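Local atomic coordinates of L-amino acid deaminase (Proteus vulgaris, PDB entry 5I39), a protein that binds FAD and probably acts as a membrane-bound oxidoreductase that deaminates L-amino acids. Residues A[14-19]-A[184-189]; A[234-239]-A[389-394]. One frame throughout, in Å; residues are numbered along the deposited sequence.

Contact 1 of 2, residues A[14-19]-A[184-189]; sequences EGRFVP and FDPEVA
Arg16 and Glu187 form a buried salt bridge that ties the N-terminal loop to the loop between strand 182-183 and helix 189-199 of this FAD-dependent oxidoreductase. Arg16 belongs to the type I beta turn from Glu14 to Phe17; Glu187 comes just before Val188, the N-cap residue of the helix. The two side chains run across each other at about a right angle, and their guanidinium and carboxylate planes are 86° apart. Arg16 NH1 donates to Glu187 OE2 over 3.0 Å with an N-H...O angle of 165°. The oxygen lies in the guanidinium plane, whereas the donor sits above the plane of the carboxylate. Glu187 is bent at chi2 (76°), which turns CD off the straight line of the chain, and its OE2 also lies against the aliphatic part of Arg16, 3.4 Å from Arg16 CD.

The ring of Phe17 packs beside the pair. Phe17 CE2 stands 3.5 Å above the centre of the Arg16 guanidinium, while Phe17 CE1 comes within 3.8 Å of Glu187 CA and Phe17 CD1 within 4.1 Å of Glu187 CG. Pro186 adds its ring, with CG 3.8 Å from Arg16 NH1.

Each charge has a further partner: Arg16 NH2 bonds to Ser77 O, and Glu187 OE1 forms a salt bridge with Arg23 NH1, so both carboxylate oxygens face arginines, an arrangement expected to stabilise the ionised acid. On the backbone side, Glu187 CG rests 3.4 Å from Arg16 O.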
ATOM      1  N   GLU A  14       4.110 -17.981   3.052  1.00 30.56           N
ATOM      2  CA  GLU A  14       4.159 -19.165   3.971  1.00 28.64           C
ATOM      3  C   GLU A  14       5.226 -19.009   5.066  1.00 27.63           C
ATOM      4  O   GLU A  14       4.903 -18.616   6.190  1.00 28.42           O
ATOM      5  CB  GLU A  14       4.374 -20.465   3.180  1.00 30.20           C
ATOM      6  N   GLY A  15       6.487 -19.282   4.723  1.00 27.28           N
ATOM      7  CA  GLY A  15       7.601 -19.265   5.684  1.00 24.96           C
ATOM      8  C   GLY A  15       7.946 -17.914   6.296  1.00 22.88           C
ATOM      9  O   GLY A  15       8.558 -17.850   7.366  1.00 23.75           O
ATOM     10  N   ARG A  16       7.572 -16.836   5.612  1.00 20.35           N
ATOM     11  CA  ARG A  16       7.724 -15.474   6.143  1.00 18.88           C
ATOM     12  C   ARG A  16       6.815 -15.170   7.339  1.00 18.16           C
ATOM     13  O   ARG A  16       7.175 -14.365   8.195  1.00 18.37           O
ATOM     14  CB  ARG A  16       7.503 -14.437   5.040  1.00 17.58           C
ATOM     15  CG  ARG A  16       6.095 -14.382   4.457  1.00 16.49           C
ATOM     16  CD  ARG A  16       6.147 -13.864   3.031  1.00 15.88           C
ATOM     17  NE  ARG A  16       4.835 -13.796   2.389  1.00 14.80           N
ATOM     18  CZ  ARG A  16       3.994 -12.762   2.447  1.00 14.79           C
ATOM     19  NH1 ARG A  16       4.289 -11.655   3.140  1.00 14.10           N
ATOM     20  NH2 ARG A  16       2.834 -12.843   1.798  1.00 15.08           N
ATOM     21  N   PHE A  17       5.639 -15.794   7.384  1.00 18.02           N
ATOM     22  CA  PHE A  17       4.744 -15.673   8.537  1.00 17.82           C
ATOM     23  C   PHE A  17       5.209 -16.637   9.628  1.00 19.19           C
ATOM     24  O   PHE A  17       5.519 -17.797   9.347  1.00 21.69           O
ATOM     25  CB  PHE A  17       3.294 -15.967   8.150  1.00 17.80           C
ATOM     26  CG  PHE A  17       2.733 -15.019   7.121  1.00 16.86           C
ATOM     27  CD1 PHE A  17       2.340 -13.729   7.475  1.00 16.13           C
ATOM     28  CD2 PHE A  17       2.592 -15.419   5.794  1.00 17.74           C
ATOM     29  CE1 PHE A  17       1.811 -12.862   6.526  1.00 15.62           C
ATOM     30  CE2 PHE A  17       2.069 -14.553   4.843  1.00 17.44           C
ATOM     31  CZ  PHE A  17       1.683 -13.271   5.207  1.00 17.19           C
ATOM     32  N   VAL A  18       5.263 -16.142  10.864  1.00 18.04           N
ATOM     33  CA  VAL A  18       5.766 -16.903  12.008  1.00 18.14           C
ATOM     34  C   VAL A  18       4.684 -16.945  13.096  1.00 16.99           C
ATOM     35  O   VAL A  18       4.524 -15.982  13.852  1.00 15.55           O
ATOM     36  CB  VAL A  18       7.080 -16.297  12.554  1.00 19.07           C
ATOM     37  CG1 VAL A  18       7.675 -17.175  13.647  1.00 20.17           C
ATOM     38  CG2 VAL A  18       8.093 -16.120  11.428  1.00 20.91           C
ATOM     39  N   PRO A  19       3.926 -18.059  13.177  1.00 17.36           N
ATOM     40  CA  PRO A  19       2.907 -18.211  14.226  1.00 17.77           C
ATOM     41  C   PRO A  19       3.457 -18.015  15.650  1.00 17.80           C
ATOM     42  O   PRO A  19       4.617 -18.322  15.914  1.00 16.89           O
ATOM     43  CB  PRO A  19       2.406 -19.649  14.025  1.00 18.34           C
ATOM     44  CG  PRO A  19       2.669 -19.947  12.592  1.00 19.11           C
ATOM     45  CD  PRO A  19       3.913 -19.195  12.234  1.00 18.59           C
ATOM     46  N   PHE A 184       7.728  -0.687   5.643  1.00  7.34           N
ATOM     47  CA  PHE A 184       6.757  -1.457   6.436  1.00  7.55           C
ATOM     48  C   PHE A 184       6.780  -2.892   5.938  1.00  7.63           C
ATOM     49  O   PHE A 184       7.037  -3.144   4.762  1.00  8.03           O
ATOM     50  CB  PHE A 184       5.316  -0.864   6.477  1.00  7.85           C
ATOM     51  CG  PHE A 184       4.886  -0.084   5.249  1.00  7.80           C
ATOM     52  CD1 PHE A 184       5.245  -0.463   3.954  1.00  7.81           C
ATOM     53  CD2 PHE A 184       4.053   1.027   5.396  1.00  7.76           C
ATOM     54  CE1 PHE A 184       4.828   0.273   2.853  1.00  7.83           C
ATOM     55  CE2 PHE A 184       3.632   1.758   4.296  1.00  7.75           C
ATOM     56  CZ  PHE A 184       4.026   1.385   3.025  1.00  7.85           C
ATOM     57  N   ASP A 185       6.518  -3.827   6.845  1.00  7.70           N
ATOM     58  CA  ASP A 185       6.711  -5.248   6.554  1.00  7.85           C
ATOM     59  C   ASP A 185       5.350  -5.920   6.366  1.00  8.09           C
ATOM     60  O   ASP A 185       4.479  -5.802   7.234  1.00  8.44           O
ATOM     61  CB  ASP A 185       7.476  -5.940   7.686  1.00  8.20           C
ATOM     62  CG  ASP A 185       8.809  -5.270   8.012  1.00  8.61           C
ATOM     63  OD1 ASP A 185       9.324  -4.464   7.204  1.00  8.87           O
ATOM     64  OD2 ASP A 185       9.347  -5.556   9.103  1.00  9.87           O
ATOM     65  N   PRO A 186       5.165  -6.661   5.257  1.00  8.17           N
ATOM     66  CA  PRO A 186       3.840  -7.212   4.960  1.00  8.50           C
ATOM     67  C   PRO A 186       3.364  -8.337   5.879  1.00  8.69           C
ATOM     68  O   PRO A 186       2.179  -8.647   5.889  1.00  9.33           O
ATOM     69  CB  PRO A 186       3.985  -7.685   3.517  1.00  8.64           C
ATOM     70  CG  PRO A 186       5.428  -8.010   3.382  1.00  8.52           C
ATOM     71  CD  PRO A 186       6.129  -6.959   4.182  1.00  8.37           C
ATOM     72  N   GLU A 187       4.264  -8.906   6.674  1.00  9.05           N
ATOM     73  CA  GLU A 187       3.873  -9.905   7.659  1.00  9.69           C
ATOM     74  C   GLU A 187       3.203  -9.284   8.885  1.00  9.54           C
ATOM     75  O   GLU A 187       2.639 -10.017   9.699  1.00 10.58           O
ATOM     76  CB  GLU A 187       5.082 -10.729   8.100  1.00 10.77           C
ATOM     77  CG  GLU A 187       5.753 -11.507   6.972  1.00 11.85           C
ATOM     78  CD  GLU A 187       6.617 -10.661   6.051  1.00 12.00           C
ATOM     79  OE1 GLU A 187       7.186  -9.645   6.508  1.00 12.50           O
ATOM     80  OE2 GLU A 187       6.711 -11.010   4.857  1.00 12.70           O
ATOM     81  N   VAL A 188       3.273  -7.955   9.022  1.00  9.08           N
ATOM     82  CA  VAL A 188       2.810  -7.266  10.230  1.00  9.05           C
ATOM     83  C   VAL A 188       1.860  -6.087   9.992  1.00  8.56           C
ATOM     84  O   VAL A 188       0.823  -6.012  10.644  1.00  8.89           O
ATOM     85  CB  VAL A 188       4.009  -6.763  11.074  1.00  9.39           C
ATOM     86  CG1 VAL A 188       3.532  -6.081  12.351  1.00  9.70           C
ATOM     87  CG2 VAL A 188       4.947  -7.907  11.420  1.00  9.75           C
ATOM     88  N   ALA A 189       2.218  -5.159   9.105  1.00  8.34           N
ATOM     89  CA  ALA A 189       1.609  -3.819   9.114  1.00  8.17           C
ATOM     90  C   ALA A 189       0.080  -3.810   9.060  1.00  7.96           C
ATOM     91  O   ALA A 189      -0.567  -3.206   9.911  1.00  7.97           O
ATOM     92  CB  ALA A 189       2.183  -2.967   7.996  1.00  8.25           C
TER

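Contact 2 of 2, residues A[234-239]-A[389-394]; sequences QVVVAG and DLLLGK. With FAD (flavin-adenine dinucleotide), chain B.
Leu391 reaches from the last turn of helix 376-392 to strand 235-237, part of the mixed six-stranded sheet of a Rossmann-type FAD-binding fold. Its CB points toward the strand but makes no contact with residues 234-239 itself. CG, placed anti to the backbone N (chi1 179°), carries the branch forward to 4.4 Å from Gln234 CB. Both methyls flank Gln234 CB, CD1 at 4.0 Å and CD2 at 4.2 Å; CD1 also nears Val235 O, and CD2 reaches Val236 CG2 at 4.3 Å. The carbon-carbon separations are those of ordinary apolar packing, and the area buried, 184 Å² over both sides, is modest. Leu392 adds a smaller contact at the outer end, where its side chain and that of Gln234 cross at about a right angle.

The helix stops here in a Schellman motif: Gly393 has positive phi, Lys394 N bonds to Asp389 O at 2.9 Å, and the companion bond from Gly393 N to Leu390 O is weak. At the far end of the other segment the chain runs into the cofactor pocket, with Gly239 O 3.3 Å from FAD C8A and Ala238 O 3.5 Å from FAD C5B.

Strand 235-237 lies between strands 40-43 and 367-371, and Leu391 also touches Val40 and Val368 of those neighbours, so the end of helix 376-392 packs across three adjacent strands.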
ATOM      1  N   GLN A 234     -24.766   3.871   3.199  1.00 11.25           N
ATOM      2  CA  GLN A 234     -23.420   4.351   2.872  1.00 10.62           C
ATOM      3  C   GLN A 234     -22.482   3.171   2.696  1.00 10.21           C
ATOM      4  O   GLN A 234     -22.384   2.318   3.576  1.00 10.57           O
ATOM      5  CB  GLN A 234     -22.911   5.294   3.962  1.00 10.92           C
ATOM      6  CG  GLN A 234     -23.760   6.550   4.090  1.00 11.91           C
ATOM      7  CD  GLN A 234     -23.334   7.458   5.227  1.00 11.66           C
ATOM      8  OE1 GLN A 234     -23.103   7.005   6.352  1.00 13.42           O
ATOM      9  NE2 GLN A 234     -23.256   8.749   4.951  1.00 12.06           N
ATOM     10  N   VAL A 235     -21.807   3.129   1.549  1.00  9.55           N
ATOM     11  CA  VAL A 235     -20.991   1.982   1.163  1.00  9.47           C
ATOM     12  C   VAL A 235     -19.645   2.449   0.620  1.00  9.13           C
ATOM     13  O   VAL A 235     -19.583   3.364  -0.201  1.00  9.52           O
ATOM     14  CB  VAL A 235     -21.707   1.106   0.105  1.00  9.76           C
ATOM     15  CG1 VAL A 235     -20.852  -0.097  -0.285  1.00 10.08           C
ATOM     16  CG2 VAL A 235     -23.055   0.630   0.631  1.00 10.62           C
ATOM     17  N   VAL A 236     -18.576   1.804   1.087  1.00  8.66           N
ATOM     18  CA  VAL A 236     -17.237   1.989   0.539  1.00  8.64           C
ATOM     19  C   VAL A 236     -16.831   0.691  -0.146  1.00  8.66           C
ATOM     20  O   VAL A 236     -16.796  -0.362   0.487  1.00  9.41           O
ATOM     21  CB  VAL A 236     -16.204   2.319   1.633  1.00  8.79           C
ATOM     22  CG1 VAL A 236     -14.801   2.421   1.038  1.00  9.06           C
ATOM     23  CG2 VAL A 236     -16.577   3.611   2.346  1.00  8.80           C
ATOM     24  N   VAL A 237     -16.515   0.777  -1.433  1.00  8.63           N
ATOM     25  CA  VAL A 237     -15.995  -0.369  -2.172  1.00  8.78           C
ATOM     26  C   VAL A 237     -14.472  -0.286  -2.158  1.00  8.37           C
ATOM     27  O   VAL A 237     -13.882   0.589  -2.796  1.00  8.78           O
ATOM     28  CB  VAL A 237     -16.556  -0.427  -3.604  1.00  9.58           C
ATOM     29  CG1 VAL A 237     -15.938  -1.580  -4.388  1.00  9.77           C
ATOM     30  CG2 VAL A 237     -18.068  -0.582  -3.544  1.00 10.61           C
ATOM     31  N   ALA A 238     -13.854  -1.209  -1.422  1.00  8.09           N
ATOM     32  CA  ALA A 238     -12.397  -1.297  -1.300  1.00  8.02           C
ATOM     33  C   ALA A 238     -11.992  -2.753  -1.531  1.00  7.99           C
ATOM     34  O   ALA A 238     -11.303  -3.365  -0.725  1.00  8.11           O
ATOM     35  CB  ALA A 238     -11.945  -0.795   0.068  1.00  8.43           C
ATOM     36  N   GLY A 239     -12.428  -3.290  -2.665  1.00  8.14           N
ATOM     37  CA  GLY A 239     -12.278  -4.707  -2.974  1.00  8.53           C
ATOM     38  C   GLY A 239     -10.984  -5.110  -3.646  1.00  8.57           C
ATOM     39  O   GLY A 239     -10.892  -6.220  -4.166  1.00  8.85           O
ATOM     40  N   ASP A 389     -14.266  11.789   3.092  1.00  8.49           N
ATOM     41  CA  ASP A 389     -14.686  13.137   2.688  1.00  8.95           C
ATOM     42  C   ASP A 389     -15.673  13.070   1.524  1.00  8.89           C
ATOM     43  O   ASP A 389     -16.711  13.736   1.537  1.00  9.33           O
ATOM     44  CB  ASP A 389     -13.493  14.001   2.254  1.00  9.03           C
ATOM     45  CG  ASP A 389     -12.537  14.339   3.388  1.00  9.44           C
ATOM     46  OD1 ASP A 389     -12.909  14.217   4.571  1.00  9.73           O
ATOM     47  OD2 ASP A 389     -11.401  14.745   3.067  1.00 10.26           O
ATOM     48  N   LEU A 390     -15.347  12.265   0.516  1.00  8.66           N
ATOM     49  CA  LEU A 390     -16.219  12.115  -0.651  1.00  9.10           C
ATOM     50  C   LEU A 390     -17.551  11.479  -0.285  1.00  9.41           C
ATOM     51  O   LEU A 390     -18.601  11.934  -0.737  1.00 10.25           O
ATOM     52  CB  LEU A 390     -15.531  11.302  -1.744  1.00  9.60           C
ATOM     53  CG  LEU A 390     -14.327  11.964  -2.417  1.00 10.72           C
ATOM     54  CD1 LEU A 390     -13.674  10.983  -3.375  1.00 11.27           C
ATOM     55  CD2 LEU A 390     -14.711  13.235  -3.152  1.00 12.36           C
ATOM     56  N   LEU A 391     -17.513  10.448   0.554  1.00  9.13           N
ATOM     57  CA  LEU A 391     -18.737   9.790   1.011  1.00  9.57           C
ATOM     58  C   LEU A 391     -19.673  10.768   1.715  1.00  9.84           C
ATOM     59  O   LEU A 391     -20.882  10.756   1.489  1.00 10.75           O
ATOM     60  CB  LEU A 391     -18.392   8.641   1.963  1.00  9.53           C
ATOM     61  CG  LEU A 391     -19.563   7.843   2.554  1.00 10.20           C
ATOM     62  CD1 LEU A 391     -20.335   7.103   1.469  1.00 10.91           C
ATOM     63  CD2 LEU A 391     -19.057   6.879   3.616  1.00 10.77           C
ATOM     64  N   LEU A 392     -19.096  11.612   2.561  1.00  9.54           N
ATOM     65  CA  LEU A 392     -19.866  12.486   3.434  1.00 10.08           C
ATOM     66  C   LEU A 392     -20.119  13.877   2.853  1.00 10.08           C
ATOM     67  O   LEU A 392     -20.836  14.672   3.461  1.00 10.86           O
ATOM     68  CB  LEU A 392     -19.168  12.576   4.797  1.00 10.68           C
ATOM     69  CG  LEU A 392     -18.980  11.220   5.498  1.00 11.23           C
ATOM     70  CD1 LEU A 392     -18.132  11.369   6.751  1.00 12.18           C
ATOM     71  CD2 LEU A 392     -20.304  10.546   5.837  1.00 11.29           C
ATOM     72  N   GLY A 393     -19.564  14.170   1.678  1.00 10.17           N
ATOM     73  CA  GLY A 393     -19.727  15.483   1.057  1.00 10.84           C
ATOM     74  C   GLY A 393     -18.966  16.608   1.732  1.00 11.34           C
ATOM     75  O   GLY A 393     -19.342  17.774   1.592  1.00 12.33           O
ATOM     76  N   LYS A 394     -17.897  16.262   2.450  1.00 11.78           N
ATOM     77  CA  LYS A 394     -17.055  17.238   3.135  1.00 12.44           C
ATOM     78  C   LYS A 394     -16.094  17.862   2.135  1.00 12.86           C
ATOM     79  O   LYS A 394     -15.725  17.232   1.145  1.00 13.51           O
ATOM     80  CB  LYS A 394     -16.259  16.550   4.255  1.00 13.15           C
ATOM     81  CG  LYS A 394     -15.534  17.493   5.208  1.00 14.33           C
ATOM     82  CD  LYS A 394     -14.706  16.734   6.232  1.00 15.21           C
ATOM     83  CE  LYS A 394     -13.905  17.674   7.118  1.00 16.73           C
ATOM     84  NZ  LYS A 394     -12.998  16.926   8.030  1.00 18.95           N
TER
HETATM   85  PA  FAD B 501      -6.431  -5.816  -0.886  1.00  8.44           P
HETATM   86  O1A FAD B 501      -6.243  -6.860  -1.994  1.00  9.40           O
HETATM   87  O2A FAD B 501      -5.378  -5.869   0.205  1.00  8.55           O
HETATM   88  O5B FAD B 501      -7.827  -5.987  -0.145  1.00  8.65           O
HETATM   89  C5B FAD B 501      -9.067  -6.045  -0.834  1.00  9.00           C
HETATM   90  C4B FAD B 501      -9.918  -7.033  -0.059  1.00  9.26           C
HETATM   91  O4B FAD B 501     -11.254  -7.019  -0.602  1.00  9.35           O
HETATM   92  C3B FAD B 501      -9.397  -8.466  -0.193  1.00  9.27           C
HETATM   93  O3B FAD B 501      -9.039  -8.971   1.093  1.00  9.19           O
HETATM   94  C2B FAD B 501     -10.578  -9.195  -0.852  1.00  9.48           C
HETATM   95  O2B FAD B 501     -10.712 -10.566  -0.432  1.00  9.44           O
HETATM   96  C1B FAD B 501     -11.763  -8.328  -0.467  1.00  9.50           C
HETATM   97  N9A FAD B 501     -12.930  -8.415  -1.351  1.00  9.61           N
HETATM   98  C8A FAD B 501     -12.941  -8.287  -2.662  1.00  9.95           C
HETATM   99  N7A FAD B 501     -14.191  -8.360  -3.165  1.00 10.19           N
HETATM  100  C5A FAD B 501     -14.971  -8.547  -2.109  1.00  9.81           C
HETATM  101  C6A FAD B 501     -16.405  -8.722  -1.894  1.00  9.91           C
HETATM  102  N6A FAD B 501     -17.256  -8.715  -2.940  1.00 10.37           N
HETATM  103  N1A FAD B 501     -16.856  -8.882  -0.635  1.00  9.86           N
HETATM  104  C2A FAD B 501     -16.025  -8.869   0.416  1.00  9.92           C
HETATM  105  N3A FAD B 501     -14.698  -8.738   0.302  1.00  9.89           N
HETATM  106  C4A FAD B 501     -14.157  -8.572  -0.912  1.00  9.75           C
HETATM  107  N1  FAD B 501       2.283  -0.436  -2.094  1.00  9.02           N
HETATM  108  C2  FAD B 501       3.158   0.363  -1.473  1.00  8.86           C
HETATM  109  O2  FAD B 501       2.733   1.428  -0.991  1.00  8.78           O
HETATM  110  N3  FAD B 501       4.467   0.024  -1.379  1.00  8.78           N
HETATM  111  C4  FAD B 501       4.997  -1.087  -1.901  1.00  8.97           C
HETATM  112  O4  FAD B 501       6.184  -1.349  -1.763  1.00  8.91           O
HETATM  113  C4X FAD B 501       4.109  -2.011  -2.621  1.00  9.35           C
HETATM  114  N5  FAD B 501       4.544  -3.141  -3.239  1.00  9.57           N
HETATM  115  C5X FAD B 501       3.661  -4.023  -3.718  1.00  9.73           C
HETATM  116  C6  FAD B 501       4.063  -5.286  -4.159  1.00  9.99           C
HETATM  117  C7  FAD B 501       3.151  -6.238  -4.603  1.00  9.97           C
HETATM  118  C7M FAD B 501       3.612  -7.615  -5.024  1.00 10.31           C
HETATM  119  C8  FAD B 501       1.718  -5.908  -4.633  1.00 10.07           C
HETATM  120  C8M FAD B 501       0.681  -6.914  -5.071  1.00 10.78           C
HETATM  121  C9  FAD B 501       1.316  -4.638  -4.215  1.00  9.78           C
HETATM  122  C9A FAD B 501       2.226  -3.688  -3.766  1.00  9.36           C
HETATM  123  N10 FAD B 501       1.819  -2.414  -3.348  1.00  9.06           N
HETATM  124  C10 FAD B 501       2.698  -1.584  -2.658  1.00  9.12           C
HETATM  125  C1' FAD B 501       0.435  -1.997  -3.450  1.00  8.82           C
HETATM  126  C2' FAD B 501      -0.374  -2.262  -2.230  1.00  8.75           C
HETATM  127  O2' FAD B 501      -0.028  -3.544  -1.716  1.00  8.78           O
HETATM  128  C3' FAD B 501      -1.842  -2.196  -2.642  1.00  8.58           C
HETATM  129  O3' FAD B 501      -2.126  -0.980  -3.384  1.00  8.36           O
HETATM  130  C4' FAD B 501      -2.791  -2.241  -1.468  1.00  8.46           C
HETATM  131  O4' FAD B 501      -2.466  -3.350  -0.610  1.00  8.40           O
HETATM  132  C5' FAD B 501      -4.217  -2.380  -1.971  1.00  8.42           C
HETATM  133  O5' FAD B 501      -5.047  -2.475  -0.813  1.00  8.18           O
HETATM  134  P   FAD B 501      -6.605  -2.875  -1.006  1.00  8.24           P
HETATM  135  O1P FAD B 501      -7.230  -2.830   0.356  1.00  8.32           O
HETATM  136  O2P FAD B 501      -7.195  -2.068  -2.143  1.00  8.60           O
HETATM  137  O3P FAD B 501      -6.525  -4.381  -1.609  1.00  8.52           O

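How the contacts relate
The two contacts lie about 30 Å apart between centres and about 15 Å between nearest atoms, without touching. They come in series: contact 1 closes at residue 189, before contact 2 opens at 234. Helix 376-392 links them indirectly, since Phe184 and Ala189 of contact 1 touch Met377 near its start, while contact 2 lies at its end. Both relate to FAD as well: the side chain of Pro186 is about 8 Å from FAD, whereas Ala238 and Gly239 belong to its pocket. Contact 1 thus fastens the N-terminal loop near the cofactor, and contact 2 packs the helix against the six-stranded sheet of the FAD-binding fold.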